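Amidase (Bacillus anthracis, PDB 5EWQ) probably hydrolyses amide bonds to a carboxylate and ammonia, as expected of an amidase signature family enzyme. Local coordinates at residues Arg21-Ile26 with His78-Ile83; Ile33-Val38 with Tyr71-Gln76; Glu66-Tyr71 with Pro93-Glu98; Arg100-Glu105 with Gly159-Gly164. All coordinates share one frame; numbering follows the deposited sequence.

Contact 1 of 4, residues Arg21-Ile26 with His78-Ile83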
loop_
_atom_site.group_PDB
_atom_site.type_symbol
_atom_site.label_atom_id
_atom_site.label_comp_id
_atom_site.label_asym_id
_atom_site.label_seq_id
_atom_site.Cartn_x
_atom_site.Cartn_y
_atom_site.Cartn_z
ATOM N N ARG A 21 5.525 9.900 -19.889
ATOM C CA ARG A 21 6.098 8.686 -19.321
ATOM C C ARG A 21 5.034 7.601 -19.191
ATOM O O ARG A 21 5.323 6.410 -19.304
ATOM C CB ARG A 21 6.728 8.983 -17.957
ATOM C CG ARG A 21 7.242 7.761 -17.214
ATOM C CD ARG A 21 7.800 8.139 -15.850
ATOM N NE ARG A 21 9.065 8.856 -15.951
ATOM C CZ ARG A 21 10.257 8.271 -15.899
ATOM N NH1 ARG A 21 10.345 6.956 -15.747
ATOM N NH2 ARG A 21 11.361 8.999 -15.999
ATOM N N VAL A 22 3.796 8.029 -18.962
ATOM C CA VAL A 22 2.680 7.113 -18.765
ATOM C C VAL A 22 1.823 6.989 -20.024
ATOM O O VAL A 22 1.399 5.892 -20.392
ATOM C CB VAL A 22 1.794 7.568 -17.584
ATOM C CG1 VAL A 22 0.543 6.709 -17.480
ATOM C CG2 VAL A 22 2.585 7.525 -16.287
ATOM N N LEU A 23 1.588 8.115 -20.690
ATOM C CA LEU A 23 0.705 8.154 -21.854
ATOM C C LEU A 23 1.240 7.364 -23.046
ATOM O O LEU A 23 0.492 6.634 -23.695
ATOM C CB LEU A 23 0.451 9.604 -22.272
ATOM C CG LEU A 23 -0.376 10.448 -21.301
ATOM C CD1 LEU A 23 -0.563 11.855 -21.845
ATOM C CD2 LEU A 23 -1.719 9.788 -21.034
ATOM N N GLN A 24 2.529 7.516 -23.334
ATOM C CA GLN A 24 3.136 6.857 -24.491
ATOM C C GLN A 24 3.123 5.323 -24.412
ATOM O O GLN A 24 2.838 4.671 -25.414
ATOM C CB GLN A 24 4.569 7.360 -24.698
ATOM C CG GLN A 24 4.646 8.716 -25.378
ATOM C CD GLN A 24 6.070 9.205 -25.550
ATOM O OE1 GLN A 24 7.014 8.596 -25.049
ATOM N NE2 GLN A 24 6.231 10.315 -26.264
ATOM N N PRO A 25 3.439 4.737 -23.239
ATOM C CA PRO A 25 3.259 3.283 -23.174
ATOM C C PRO A 25 1.803 2.875 -23.371
ATOM O O PRO A 25 1.532 1.825 -23.950
ATOM C CB PRO A 25 3.739 2.930 -21.764
ATOM C CG PRO A 25 4.697 4.005 -21.419
ATOM C CD PRO A 25 4.131 5.248 -22.041
ATOM N N ILE A 26 0.880 3.706 -22.894
ATOM C CA ILE A 26 -0.546 3.458 -23.074
ATOM C C ILE A 26 -0.953 3.653 -24.532
ATOM O O ILE A 26 -1.658 2.822 -25.105
ATOM C CB ILE A 26 -1.393 4.382 -22.173
ATOM C CG1 ILE A 26 -1.181 4.032 -20.700
ATOM C CG2 ILE A 26 -2.866 4.275 -22.525
ATOM C CD1 ILE A 26 -1.954 4.917 -19.746
ATOM N N HIS A 78 -8.176 9.506 -16.916
ATOM C CA HIS A 78 -8.490 9.981 -15.570
ATOM C C HIS A 78 -7.258 10.293 -14.723
ATOM O O HIS A 78 -7.290 11.203 -13.896
ATOM C CB HIS A 78 -9.363 8.956 -14.840
ATOM C CG HIS A 78 -10.729 8.801 -15.429
ATOM N ND1 HIS A 78 -11.443 9.860 -15.944
ATOM C CD2 HIS A 78 -11.512 7.707 -15.589
ATOM C CE1 HIS A 78 -12.608 9.429 -16.394
ATOM N NE2 HIS A 78 -12.675 8.126 -16.190
ATOM N N ASP A 79 -6.179 9.543 -14.920
ATOM C CA ASP A 79 -4.989 9.722 -14.095
ATOM C C ASP A 79 -4.052 10.782 -14.668
ATOM O O ASP A 79 -3.525 11.614 -13.931
ATOM C CB ASP A 79 -4.240 8.397 -13.933
ATOM C CG ASP A 79 -3.086 8.497 -12.949
ATOM O OD1 ASP A 79 -3.335 8.396 -11.728
ATOM O OD2 ASP A 79 -1.933 8.676 -13.398
ATOM N N GLN A 80 -3.847 10.750 -15.982
ATOM C CA GLN A 80 -2.973 11.717 -16.637
ATOM C C GLN A 80 -3.780 12.751 -17.421
ATOM O O GLN A 80 -3.224 13.703 -17.969
ATOM C CB GLN A 80 -1.983 11.004 -17.558
ATOM C CG GLN A 80 -1.056 10.039 -16.833
ATOM C CD GLN A 80 -0.219 10.722 -15.767
ATOM O OE1 GLN A 80 0.410 11.751 -16.020
ATOM N NE2 GLN A 80 -0.213 10.157 -14.564
ATOM N N ASN A 81 -5.093 12.556 -17.469
ATOM C CA ASN A 81 -5.993 13.528 -18.080
ATOM C C ASN A 81 -7.279 13.654 -17.275
ATOM O O ASN A 81 -7.444 12.991 -16.251
ATOM C CB ASN A 81 -6.311 13.145 -19.526
ATOM C CG ASN A 81 -5.114 13.290 -20.445
ATOM O OD1 ASN A 81 -4.754 14.399 -20.843
ATOM N ND2 ASN A 81 -4.493 12.169 -20.791
ATOM N N GLY A 82 -8.187 14.506 -17.740
ATOM C CA GLY A 82 -9.437 14.744 -17.043
ATOM C C GLY A 82 -9.201 15.292 -15.649
ATOM O O GLY A 82 -8.609 16.358 -15.486
ATOM N N ILE A 83 -9.655 14.553 -14.642
ATOM C CA ILE A 83 -9.468 14.952 -13.253
ATOM C C ILE A 83 -7.981 14.913 -12.887
ATOM O O ILE A 83 -7.540 15.612 -11.972
ATOM C CB ILE A 83 -10.284 14.051 -12.291
ATOM C CG1 ILE A 83 -10.317 14.644 -10.880
ATOM C CG2 ILE A 83 -9.748 12.626 -12.283
ATOM C CD1 ILE A 83 -10.995 15.994 -10.803
#
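V22 and L23, neighbours on helix 20-28, pack against Q80 and N81, which lie just beyond helix 64-79. The closely packed part centres on the aliphatic stem of Q80. V22 CG1 lies 3.8 Å from Q80 CG, the two side chains meeting at about a right angle, and L23 CD2 is 3.7 Å from Q80 CB. A branched valine and a leucine suit this place because they offer methyls to the stem and make no demand on its amide. A bend at chi2 (-59°) turns that amide back toward D79: Q80 NE2 donates to D79 OD2 over 2.6 Å, with D79 OD2 tilted 20° from the amide plane. Q80 OE1 accepts from K187, so the buried polar end has partners at both its atoms. The looser side is that of L23 and N81, both partly exposed. There L23 CD2 merely lies beside N81 ND2 at 3.7 Å, while this amide nitrogen is bonded to Q76 O near the end of helix 64-79. D79 in turn accepts from S87 and V88, tying the turn to edge strand 88-91. The arrangement is an N-terminal helix packed beside the helix-to-strand connection at the edge of the mixed sheet of an α/β amidase fold.

Contact 2 of 4, residues Ile33-Val38 with Tyr71-Gln76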
loop_
_atom_site.group_PDB
_atom_site.type_symbol
_atom_site.label_atom_id
_atom_site.label_comp_id
_atom_site.label_asym_id
_atom_site.label_seq_id
_atom_site.Cartn_x
_atom_site.Cartn_y
_atom_site.Cartn_z
ATOM N N ILE A 33 -6.987 -1.204 -30.921
ATOM C CA ILE A 33 -8.055 -1.508 -29.976
ATOM C C ILE A 33 -9.329 -0.751 -30.353
ATOM O O ILE A 33 -9.273 0.378 -30.846
ATOM C CB ILE A 33 -7.639 -1.161 -28.522
ATOM C CG1 ILE A 33 -8.669 -1.683 -27.516
ATOM C CG2 ILE A 33 -7.430 0.337 -28.357
ATOM C CD1 ILE A 33 -8.792 -3.190 -27.491
ATOM N N ASN A 34 -10.478 -1.386 -30.141
ATOM C CA ASN A 34 -11.759 -0.747 -30.410
ATOM C C ASN A 34 -12.317 -0.097 -29.150
ATOM O O ASN A 34 -12.572 -0.774 -28.153
ATOM C CB ASN A 34 -12.758 -1.760 -30.972
ATOM C CG ASN A 34 -14.056 -1.113 -31.419
ATOM O OD1 ASN A 34 -14.128 0.101 -31.603
ATOM N ND2 ASN A 34 -15.091 -1.927 -31.598
ATOM N N ILE A 35 -12.507 1.218 -29.202
ATOM C CA ILE A 35 -12.952 1.982 -28.041
ATOM C C ILE A 35 -14.396 1.647 -27.665
ATOM O O ILE A 35 -14.831 1.907 -26.542
ATOM C CB ILE A 35 -12.821 3.504 -28.294
ATOM C CG1 ILE A 35 -12.835 4.280 -26.974
ATOM C CG2 ILE A 35 -13.911 3.995 -29.240
ATOM C CD1 ILE A 35 -12.648 5.772 -27.142
ATOM N N GLU A 36 -15.131 1.057 -28.602
ATOM C CA GLU A 36 -16.515 0.672 -28.358
ATOM C C GLU A 36 -16.597 -0.454 -27.334
ATOM O O GLU A 36 -17.331 -0.359 -26.351
ATOM C CB GLU A 36 -17.193 0.249 -29.663
ATOM N N ASN A 37 -15.833 -1.515 -27.569
ATOM C CA ASN A 37 -15.814 -2.667 -26.675
ATOM C C ASN A 37 -15.222 -2.320 -25.312
ATOM O O ASN A 37 -15.566 -2.934 -24.301
ATOM C CB ASN A 37 -15.030 -3.817 -27.311
ATOM C CG ASN A 37 -15.113 -5.099 -26.505
ATOM O OD1 ASN A 37 -16.067 -5.316 -25.755
ATOM N ND2 ASN A 37 -14.113 -5.958 -26.656
ATOM N N VAL A 38 -14.334 -1.332 -25.292
ATOM C CA VAL A 38 -13.691 -0.898 -24.056
ATOM C C VAL A 38 -14.691 -0.251 -23.101
ATOM O O VAL A 38 -14.794 -0.645 -21.939
ATOM C CB VAL A 38 -12.547 0.098 -24.334
ATOM C CG1 VAL A 38 -12.014 0.676 -23.032
ATOM C CG2 VAL A 38 -11.433 -0.577 -25.118
ATOM N N TYR A 71 -8.197 -0.615 -17.996
ATOM C CA TYR A 71 -7.390 0.061 -16.987
ATOM C C TYR A 71 -6.458 1.096 -17.608
ATOM O O TYR A 71 -6.377 2.227 -17.134
ATOM C CB TYR A 71 -6.587 -0.960 -16.181
ATOM C CG TYR A 71 -7.441 -1.792 -15.255
ATOM C CD1 TYR A 71 -8.445 -1.208 -14.495
ATOM C CD2 TYR A 71 -7.255 -3.163 -15.149
ATOM C CE1 TYR A 71 -9.233 -1.962 -13.648
ATOM C CE2 TYR A 71 -8.039 -3.927 -14.307
ATOM C CZ TYR A 71 -9.026 -3.321 -13.557
ATOM O OH TYR A 71 -9.811 -4.073 -12.714
ATOM N N LEU A 72 -5.765 0.703 -18.673
ATOM C CA LEU A 72 -4.873 1.612 -19.386
ATOM C C LEU A 72 -5.644 2.805 -19.940
ATOM O O LEU A 72 -5.149 3.933 -19.936
ATOM C CB LEU A 72 -4.152 0.881 -20.520
ATOM C CG LEU A 72 -3.190 -0.237 -20.120
ATOM C CD1 LEU A 72 -2.569 -0.874 -21.355
ATOM C CD2 LEU A 72 -2.113 0.290 -19.184
ATOM N N PHE A 73 -6.858 2.546 -20.413
ATOM C CA PHE A 73 -7.714 3.596 -20.948
ATOM C C PHE A 73 -8.156 4.555 -19.847
ATOM O O PHE A 73 -8.227 5.765 -20.058
ATOM C CB PHE A 73 -8.932 2.988 -21.648
ATOM C CG PHE A 73 -9.884 4.005 -22.206
ATOM C CD1 PHE A 73 -9.528 4.783 -23.295
ATOM C CD2 PHE A 73 -11.140 4.177 -21.648
ATOM C CE1 PHE A 73 -10.405 5.717 -23.814
ATOM C CE2 PHE A 73 -12.022 5.110 -22.162
ATOM C CZ PHE A 73 -11.653 5.881 -23.246
ATOM N N ARG A 74 -8.447 4.006 -18.672
ATOM C CA ARG A 74 -8.871 4.816 -17.536
ATOM C C ARG A 74 -7.718 5.655 -16.991
ATOM O O ARG A 74 -7.909 6.806 -16.608
ATOM C CB ARG A 74 -9.449 3.932 -16.428
ATOM C CG ARG A 74 -10.780 3.289 -16.784
ATOM C CD ARG A 74 -11.352 2.515 -15.609
ATOM N NE ARG A 74 -11.571 3.376 -14.450
ATOM C CZ ARG A 74 -12.682 4.071 -14.234
ATOM N NH1 ARG A 74 -13.683 4.010 -15.102
ATOM N NH2 ARG A 74 -12.793 4.829 -13.152
ATOM N N ILE A 75 -6.523 5.072 -16.959
ATOM C CA ILE A 75 -5.332 5.794 -16.523
ATOM C C ILE A 75 -5.034 6.944 -17.481
ATOM O O ILE A 75 -4.623 8.028 -17.067
ATOM C CB ILE A 75 -4.105 4.859 -16.427
ATOM C CG1 ILE A 75 -4.330 3.790 -15.357
ATOM C CG2 ILE A 75 -2.842 5.648 -16.108
ATOM C CD1 ILE A 75 -3.221 2.765 -15.275
ATOM N N GLN A 76 -5.265 6.704 -18.767
ATOM C CA GLN A 76 -5.026 7.713 -19.791
ATOM C C GLN A 76 -6.028 8.864 -19.702
ATOM O O GLN A 76 -5.680 10.019 -19.943
ATOM C CB GLN A 76 -5.083 7.077 -21.183
ATOM C CG GLN A 76 -4.839 8.049 -22.325
ATOM C CD GLN A 76 -4.888 7.377 -23.682
ATOM O OE1 GLN A 76 -3.852 7.064 -24.270
ATOM N NE2 GLN A 76 -6.094 7.151 -24.190
#
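V38 and F73 mark the nearest approach of the two backbones, with 8.1 Å between V38 CA and F73 CA. The 71-76 segment is regular helix inside 64-79, whereas 33-38 contains the start of helix 35-45. N34 is the N-cap there: its OD1 accepts from E36 N in a weak bond of 3.3 Å that is nonetheless nearly straight (168°). An asparagine suits this position because its short side chain can fold back onto an amide of the first turn. The helices meet through I35 and V38, three residues apart and therefore on the same side of the first turn of helix 35-45. This is helix-helix packing on the outer layer of the α/β amidase fold, with helix 64-79 lying between helix 35-45 and strand 88-91, whose I91 touches L72 and I75. With CG opposite the backbone N (chi1 179°), F73 reaches toward helix 35-45, and its broad ring serves both aliphatic partners. V38 CG1 approaches obliquely near the root of the ring, 3.9 Å from F73 CD2. I35 CD1 comes at the far end, also obliquely and from the same side of the ring plane, 4.0 Å from F73 CE1. V38 is buried, but I35 is exposed and F73 only partly covered; an acetate ion lies about 4 Å from the F73 side chain. R74, the next residue along, forms a salt bridge with E42 of helix 35-45.

Contact 3 of 4, residues Glu66-Tyr71 with Pro93-Glu98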
loop_
_atom_site.group_PDB
_atom_site.type_symbol
_atom_site.label_atom_id
_atom_site.label_comp_id
_atom_site.label_asym_id
_atom_site.label_seq_id
_atom_site.Cartn_x
_atom_site.Cartn_y
_atom_site.Cartn_z
ATOM N N GLU A 66 -8.712 -7.476 -22.702
ATOM C CA GLU A 66 -9.742 -6.454 -22.562
ATOM C C GLU A 66 -9.668 -5.789 -21.194
ATOM O O GLU A 66 -9.827 -4.575 -21.075
ATOM C CB GLU A 66 -11.132 -7.054 -22.775
ATOM C CG GLU A 66 -11.430 -7.458 -24.207
ATOM C CD GLU A 66 -12.790 -8.112 -24.352
ATOM O OE1 GLU A 66 -12.961 -9.245 -23.855
ATOM O OE2 GLU A 66 -13.688 -7.492 -24.957
ATOM N N LEU A 67 -9.426 -6.597 -20.165
ATOM C CA LEU A 67 -9.326 -6.100 -18.797
ATOM C C LEU A 67 -8.177 -5.109 -18.655
ATOM O O LEU A 67 -8.316 -4.071 -18.008
ATOM C CB LEU A 67 -9.141 -7.263 -17.820
ATOM C CG LEU A 67 -9.030 -6.897 -16.340
ATOM C CD1 LEU A 67 -10.297 -6.209 -15.861
ATOM C CD2 LEU A 67 -8.739 -8.132 -15.503
ATOM N N THR A 68 -7.045 -5.435 -19.268
ATOM C CA THR A 68 -5.876 -4.567 -19.233
ATOM C C THR A 68 -6.130 -3.288 -20.026
ATOM O O THR A 68 -5.701 -2.204 -19.629
ATOM C CB THR A 68 -4.628 -5.282 -19.791
ATOM O OG1 THR A 68 -4.401 -6.491 -19.055
ATOM C CG2 THR A 68 -3.399 -4.391 -19.684
ATOM N N SER A 69 -6.839 -3.423 -21.143
ATOM C CA SER A 69 -7.141 -2.289 -22.012
ATOM C C SER A 69 -7.982 -1.236 -21.298
ATOM O O SER A 69 -7.757 -0.037 -21.461
ATOM C CB SER A 69 -7.867 -2.760 -23.274
ATOM O OG SER A 69 -9.155 -3.263 -22.965
ATOM N N ILE A 70 -8.953 -1.692 -20.511
ATOM C CA ILE A 70 -9.834 -0.792 -19.774
ATOM C C ILE A 70 -9.054 0.045 -18.767
ATOM O O ILE A 70 -9.219 1.263 -18.698
ATOM C CB ILE A 70 -10.942 -1.569 -19.037
ATOM C CG1 ILE A 70 -11.832 -2.306 -20.038
ATOM C CG2 ILE A 70 -11.777 -0.630 -18.180
ATOM C CD1 ILE A 70 -12.908 -3.148 -19.393
ATOM N N TYR A 71 -8.197 -0.615 -17.996
ATOM C CA TYR A 71 -7.390 0.061 -16.987
ATOM C C TYR A 71 -6.458 1.096 -17.608
ATOM O O TYR A 71 -6.377 2.227 -17.134
ATOM C CB TYR A 71 -6.587 -0.960 -16.181
ATOM C CG TYR A 71 -7.441 -1.792 -15.255
ATOM C CD1 TYR A 71 -8.445 -1.208 -14.495
ATOM C CD2 TYR A 71 -7.255 -3.163 -15.149
ATOM C CE1 TYR A 71 -9.233 -1.962 -13.648
ATOM C CE2 TYR A 71 -8.039 -3.927 -14.307
ATOM C CZ TYR A 71 -9.026 -3.321 -13.557
ATOM O OH TYR A 71 -9.811 -4.073 -12.714
ATOM N N PRO A 93 5.065 -1.460 -20.772
ATOM C CA PRO A 93 4.848 -1.427 -22.222
ATOM C C PRO A 93 4.489 -2.803 -22.772
ATOM O O PRO A 93 3.932 -2.907 -23.864
ATOM C CB PRO A 93 6.197 -0.952 -22.768
ATOM C CG PRO A 93 7.183 -1.375 -21.737
ATOM C CD PRO A 93 6.477 -1.231 -20.422
ATOM N N ASN A 94 4.808 -3.846 -22.012
ATOM C CA ASN A 94 4.499 -5.213 -22.408
ATOM C C ASN A 94 3.264 -5.746 -21.690
ATOM O O ASN A 94 3.032 -6.953 -21.660
ATOM C CB ASN A 94 5.692 -6.131 -22.133
ATOM C CG ASN A 94 6.956 -5.671 -22.832
ATOM O OD1 ASN A 94 6.906 -5.103 -23.923
ATOM N ND2 ASN A 94 8.101 -5.914 -22.204
ATOM N N ALA A 95 2.479 -4.840 -21.114
ATOM C CA ALA A 95 1.292 -5.220 -20.350
ATOM C C ALA A 95 0.286 -5.982 -21.205
ATOM O O ALA A 95 -0.333 -6.940 -20.743
ATOM C CB ALA A 95 0.638 -3.987 -19.745
HETATM N N MSE A 96 0.127 -5.553 -22.453
HETATM C CA MSE A 96 -0.796 -6.204 -23.373
HETATM C C MSE A 96 -0.222 -7.515 -23.897
HETATM O O MSE A 96 -0.937 -8.509 -24.020
HETATM C CB MSE A 96 -1.139 -5.274 -24.538
HETATM C CG MSE A 96 -1.922 -4.037 -24.127
HETATM SE SE MSE A 96 -3.727 -4.450 -23.509
HETATM C CE MSE A 96 -4.731 -3.627 -24.963
ATOM N N GLU A 97 1.073 -7.513 -24.201
ATOM C CA GLU A 97 1.741 -8.704 -24.717
ATOM C C GLU A 97 1.718 -9.832 -23.690
ATOM O O GLU A 97 1.577 -11.003 -24.042
ATOM C CB GLU A 97 3.182 -8.382 -25.119
ATOM C CG GLU A 97 3.938 -9.558 -25.717
ATOM C CD GLU A 97 5.236 -9.143 -26.380
ATOM O OE1 GLU A 97 6.253 -8.995 -25.669
ATOM O OE2 GLU A 97 5.240 -8.966 -27.617
ATOM N N GLU A 98 1.853 -9.470 -22.418
ATOM C CA GLU A 98 1.784 -10.448 -21.339
ATOM C C GLU A 98 0.343 -10.882 -21.097
ATOM O O GLU A 98 0.084 -12.031 -20.747
ATOM C CB GLU A 98 2.388 -9.877 -20.053
ATOM C CG GLU A 98 3.879 -9.594 -20.138
ATOM C CD GLU A 98 4.415 -8.913 -18.894
ATOM O OE1 GLU A 98 3.743 -8.976 -17.843
ATOM O OE2 GLU A 98 5.507 -8.310 -18.970
#
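T68 holds its methyl opposite the backbone N and its hydroxyl beside it (chi1 -56°), while the selenomethionine M96 curls toward it through bends at chi2 (-68°) and chi3 (-112°). The methyl of T68 therefore faces helix 95-104, and the hydroxyl can bond back to Y64 O within its own helix. T68 and M96 run past each other in opposite directions, with T68 CG2 3.8 Å from M96 SE. The bend about the CG-SE bond brings the terminal methyl to the next residue, M96 CE lying 3.7 Å from S69 CB. The same methyl of threonine, T68 CG2, also meets A95 CB at 4.1 Å. Small side chains suit this interface: threonine, serine and alanine let the backbones come to 6.8 Å between T68 CA and M96 CA, and the long, flexible M96 follows the surface of the opposite helix. All four touching residues are buried, and the contact is wholly one of packing, with no hydrogen bond between the segments. The start of helix 95-104 is also tied to the chain before helix 35-45, since M96 N donates to Q29 OE1. F161 and L163 of strand 161-166 touch T68 from the sheet. Two helices thus pack side by side over a β-strand, joined in sequence through edge strand 88-91, as in the layered α/β/α fold of amidase signature enzymes.

Contact 4 of 4, residues Arg100-Glu105 with Gly159-Gly164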
loop_
_atom_site.group_PDB
_atom_site.type_symbol
_atom_site.label_atom_id
_atom_site.label_comp_id
_atom_site.label_asym_id
_atom_site.label_seq_id
_atom_site.Cartn_x
_atom_site.Cartn_y
_atom_site.Cartn_z
ATOM N N ARG A 100 -2.182 -11.031 -23.365
ATOM C CA ARG A 100 -2.632 -11.910 -24.439
ATOM C C ARG A 100 -2.079 -13.319 -24.260
ATOM O O ARG A 100 -2.757 -14.303 -24.550
ATOM C CB ARG A 100 -2.218 -11.356 -25.805
ATOM C CG ARG A 100 -2.783 -9.980 -26.122
ATOM C CD ARG A 100 -2.455 -9.565 -27.549
ATOM N NE ARG A 100 -2.830 -8.179 -27.819
ATOM C CZ ARG A 100 -1.965 -7.175 -27.917
ATOM N NH1 ARG A 100 -0.665 -7.400 -27.773
ATOM N NH2 ARG A 100 -2.397 -5.946 -28.164
ATOM N N LYS A 101 -0.842 -13.406 -23.779
ATOM C CA LYS A 101 -0.197 -14.694 -23.551
ATOM C C LYS A 101 -0.869 -15.442 -22.403
ATOM O O LYS A 101 -0.915 -16.672 -22.391
ATOM C CB LYS A 101 1.294 -14.505 -23.262
ATOM C CG LYS A 101 2.079 -15.803 -23.169
ATOM C CD LYS A 101 3.563 -15.543 -22.957
ATOM C CE LYS A 101 4.344 -16.846 -22.890
ATOM N NZ LYS A 101 5.803 -16.614 -22.702
ATOM N N LEU A 102 -1.394 -14.690 -21.440
ATOM C CA LEU A 102 -2.112 -15.279 -20.317
ATOM C C LEU A 102 -3.511 -15.717 -20.740
ATOM O O LEU A 102 -4.133 -16.551 -20.084
ATOM C CB LEU A 102 -2.192 -14.292 -19.152
ATOM C CG LEU A 102 -0.869 -13.994 -18.442
ATOM C CD1 LEU A 102 -1.028 -12.843 -17.461
ATOM C CD2 LEU A 102 -0.346 -15.236 -17.735
ATOM N N ASP A 103 -3.999 -15.148 -21.837
ATOM C CA ASP A 103 -5.280 -15.551 -22.405
ATOM C C ASP A 103 -5.137 -16.847 -23.194
ATOM O O ASP A 103 -6.033 -17.692 -23.190
ATOM C CB ASP A 103 -5.847 -14.450 -23.304
ATOM C CG ASP A 103 -6.633 -13.411 -22.530
ATOM O OD1 ASP A 103 -7.318 -13.788 -21.557
ATOM O OD2 ASP A 103 -6.570 -12.218 -22.897
ATOM N N GLN A 104 -4.002 -16.995 -23.871
ATOM C CA GLN A 104 -3.732 -18.181 -24.673
ATOM C C GLN A 104 -3.517 -19.408 -23.795
ATOM O O GLN A 104 -4.050 -20.484 -24.072
ATOM C CB GLN A 104 -2.509 -17.956 -25.565
ATOM C CG GLN A 104 -2.677 -16.840 -26.581
ATOM C CD GLN A 104 -1.414 -16.589 -27.383
ATOM O OE1 GLN A 104 -0.357 -17.146 -27.086
ATOM N NE2 GLN A 104 -1.519 -15.748 -28.405
ATOM N N GLU A 105 -2.735 -19.240 -22.734
ATOM C CA GLU A 105 -2.427 -20.340 -21.830
ATOM C C GLU A 105 -3.366 -20.353 -20.630
ATOM O O GLU A 105 -3.057 -20.947 -19.599
ATOM C CB GLU A 105 -0.976 -20.250 -21.353
ATOM C CG GLU A 105 0.038 -20.088 -22.472
ATOM C CD GLU A 105 1.463 -20.022 -21.960
ATOM O OE1 GLU A 105 2.329 -19.475 -22.676
ATOM O OE2 GLU A 105 1.718 -20.518 -20.842
ATOM N N GLY A 159 0.418 -16.402 -12.076
ATOM C CA GLY A 159 -0.246 -15.881 -13.256
ATOM C C GLY A 159 -0.389 -14.372 -13.302
ATOM O O GLY A 159 -0.651 -13.802 -14.362
ATOM N N ALA A 160 -0.221 -13.720 -12.156
ATOM C CA ALA A 160 -0.351 -12.268 -12.080
ATOM C C ALA A 160 0.805 -11.576 -12.793
ATOM O O ALA A 160 1.886 -12.146 -12.940
ATOM C CB ALA A 160 -0.428 -11.816 -10.630
ATOM N N PHE A 161 0.571 -10.346 -13.239
ATOM C CA PHE A 161 1.607 -9.562 -13.897
ATOM C C PHE A 161 1.528 -8.102 -13.466
ATOM O O PHE A 161 0.460 -7.611 -13.100
ATOM C CB PHE A 161 1.490 -9.673 -15.420
ATOM C CG PHE A 161 0.307 -8.945 -15.997
ATOM C CD1 PHE A 161 -0.951 -9.523 -15.987
ATOM C CD2 PHE A 161 0.457 -7.687 -16.559
ATOM C CE1 PHE A 161 -2.040 -8.857 -16.521
ATOM C CE2 PHE A 161 -0.626 -7.016 -17.093
ATOM C CZ PHE A 161 -1.877 -7.602 -17.074
ATOM N N VAL A 162 2.663 -7.412 -13.510
ATOM C CA VAL A 162 2.715 -6.016 -13.101
ATOM C C VAL A 162 2.199 -5.092 -14.203
ATOM O O VAL A 162 2.825 -4.948 -15.253
ATOM C CB VAL A 162 4.142 -5.592 -12.714
ATOM C CG1 VAL A 162 4.149 -4.151 -12.229
ATOM C CG2 VAL A 162 4.697 -6.520 -11.647
ATOM N N LEU A 163 1.051 -4.470 -13.951
ATOM C CA LEU A 163 0.455 -3.538 -14.901
ATOM C C LEU A 163 1.272 -2.255 -14.994
ATOM O O LEU A 163 1.488 -1.720 -16.082
ATOM C CB LEU A 163 -0.985 -3.216 -14.502
ATOM C CG LEU A 163 -1.701 -2.148 -15.332
ATOM C CD1 LEU A 163 -1.839 -2.591 -16.780
ATOM C CD2 LEU A 163 -3.060 -1.823 -14.731
ATOM N N GLY A 164 1.723 -1.769 -13.842
ATOM C CA GLY A 164 2.514 -0.553 -13.782
ATOM C C GLY A 164 2.951 -0.231 -12.365
ATOM O O GLY A 164 2.876 -1.079 -11.477
#
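L102 of helix 95-104 packs on G159 and F161, at the entry of strand 161-166, in the helix-on-sheet layering of the α/β amidase fold. The apolar part is a meeting of L102 with F161: the leucine's CD1 approaches the ring obliquely, 3.6 Å from F161 CD1. The F161 side chain also touches T68 and P118. A leucine suits the last turn of the helix because its CD1 can reach the ring and the G159 carbonyl together, with CD2 beside the carbonyl. Polar bonds hold the surroundings. L102 O bonds to Y115 OH, D103 accepts from the amides of Y64 and E65 at the start of helix 64-79, and R100 forms a salt bridge with E65. Backbone bonding links G159 to G116, and glycine fits here because at its positive phi (104°) a side chain would press on the preceding carbonyl oxygen. The remaining contact is of methyls on a backbone carbonyl: L102 CD1 and CD2 lie 3.3 and 3.7 Å from G159 O.

How the contacts relate
From the N terminus, helix 20-28 waits until residues 78-83 to close the loop of contact 1. Contact 2, from 33-38 to 71-76, is nested inside that loop, so two successive N-terminal helices meet helix 64-79. The same helix opens contact 3 at 66-71, which closes at 93-98 after the chain has passed through edge strand 88-91; contact 3 therefore crosses both earlier ones and shares Y71 with contact 2. Contact 4 follows in series, carrying helix 95-104 to strand 161-166. Its centre is about 8 Å from that of contact 3, and L163 also touches Y71 and L72. Together they tie the N-terminal helices, through helix 64-79, to one edge of the mixed sheet.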